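PDB 3KEB: probable thiol peroxidase from Chromobacterium violaceum, which belongs to the redoxin family and is classed as a thiol peroxidase, though its sequence lacks the cysteine with which such enzymes normally reduce peroxides. Local coordinates for the interface of chains A and B. Residues are numbered along the deposited sequence; one frame, centred on the assembly and turned at random. Chains: chain A/B, Probable thiol peroxidase.

The interface of chains A and B. Residues chain A 10, 130-132, 135; chain B 38, 93.
B:Lys38 reaches into a groove of chain A lined by A:Pro131, A:Leu132 and the rings of A:Tyr10 and A:Tyr135, in a two-fold symmetric interface of the crystal assembly that may or may not form in solution. At the root of the side chain, CB touches CB of A:Pro131, while the lysine backbone O faces the CD1–CE1 side of the A:Tyr130 ring. With chi1 at -54°, CG stands beside the backbone N, and the chain then runs extended past the carbonyl of A:Pro131. B:Lys38 CB and CD both lie 3.4 Å from A:Pro131 O, with CG between them slightly farther off. B:Lys38 CE sits between two phenol oxygens, 3.3 Å from A:Tyr10 OH and 3.7 Å from A:Tyr135 OH. Its apolar neighbour is CD2 of A:Leu132; that same methyl packs over one face of each tyrosine ring, both off-centre, and probably helps to hold the rings in place beside the lysine. The bend at chi4 of B:Lys38 (66°) brings B:Lys38 NZ to A:Tyr10 OH, a weak hydrogen bond of 3.2 Å. Two waters reinforce it, each joining NZ to that OH. The side chain of A:Tyr135 runs nearly perpendicular to that of the lysine and sends its OH onward to B:Pro93, the first residue of helix 93-103. This is a van der Waals contact with the proline ring, where A:Tyr135 OH lies 3.4 Å from CD and 3.5 Å from CB of B:Pro93.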
# COMPACT_ATOMS: atom_id res chain seq x y z
N TYR A 10 19.44 -1.50 -4.88
CA TYR A 10 18.31 -2.30 -5.34
C TYR A 10 18.63 -2.65 -6.78
O TYR A 10 18.51 -1.83 -7.66
CB TYR A 10 16.99 -1.50 -5.20
CG TYR A 10 15.79 -2.14 -5.86
CD1 TYR A 10 15.33 -3.37 -5.43
CD2 TYR A 10 15.07 -1.49 -6.85
CE1 TYR A 10 14.23 -3.97 -6.02
CE2 TYR A 10 13.94 -2.07 -7.43
CZ TYR A 10 13.52 -3.29 -7.00
OH TYR A 10 12.41 -3.89 -7.54
N TYR A 130 12.85 6.75 -7.97
CA TYR A 130 12.57 5.59 -8.82
C TYR A 130 13.69 4.58 -8.64
O TYR A 130 14.87 5.00 -8.64
CB TYR A 130 12.53 6.03 -10.33
CG TYR A 130 12.56 4.86 -11.30
CD1 TYR A 130 11.40 4.12 -11.55
CD2 TYR A 130 13.73 4.47 -11.95
CE1 TYR A 130 11.42 3.02 -12.39
CE2 TYR A 130 13.74 3.38 -12.84
CZ TYR A 130 12.58 2.66 -13.05
OH TYR A 130 12.54 1.56 -13.89
N PRO A 131 13.36 3.29 -8.58
CA PRO A 131 12.03 2.69 -8.64
C PRO A 131 11.37 2.39 -7.29
O PRO A 131 10.34 1.73 -7.25
CB PRO A 131 12.29 1.36 -9.34
CG PRO A 131 13.71 1.09 -9.11
CD PRO A 131 14.38 2.25 -8.54
N LEU A 132 12.00 2.76 -6.19
CA LEU A 132 11.46 2.44 -4.86
C LEU A 132 10.80 3.64 -4.17
O LEU A 132 10.52 3.59 -2.97
CB LEU A 132 12.54 1.81 -3.98
CG LEU A 132 12.98 0.40 -4.42
CD1 LEU A 132 14.00 -0.15 -3.44
CD2 LEU A 132 11.77 -0.60 -4.61
N TYR A 135 8.48 3.59 -0.90
CA TYR A 135 8.63 2.45 -0.07
C TYR A 135 9.34 2.75 1.24
O TYR A 135 10.13 3.71 1.33
CB TYR A 135 9.39 1.30 -0.79
CG TYR A 135 8.60 0.51 -1.82
CD1 TYR A 135 8.32 1.03 -3.08
CD2 TYR A 135 8.23 -0.81 -1.56
CE1 TYR A 135 7.66 0.25 -4.02
CE2 TYR A 135 7.55 -1.57 -2.48
CZ TYR A 135 7.27 -1.03 -3.71
OH TYR A 135 6.62 -1.80 -4.60
N LYS B 38 6.76 -0.57 -11.10
CA LYS B 38 7.52 0.47 -10.39
C LYS B 38 7.91 1.67 -11.28
O LYS B 38 8.70 2.50 -10.87
CB LYS B 38 8.73 -0.09 -9.62
CG LYS B 38 8.38 -1.24 -8.63
CD LYS B 38 9.57 -1.59 -7.75
CE LYS B 38 9.36 -2.77 -6.81
NZ LYS B 38 9.19 -4.08 -7.55
N PRO B 93 2.97 -1.32 -5.56
CA PRO B 93 3.30 -1.94 -6.87
C PRO B 93 3.59 -3.40 -6.77
O PRO B 93 3.14 -4.16 -7.62
CB PRO B 93 4.54 -1.16 -7.31
CG PRO B 93 4.35 0.21 -6.69
CD PRO B 93 3.73 -0.10 -5.32
O HOH W 1 11.54 -6.31 -7.17
O HOH W 2 10.56 -4.66 -9.87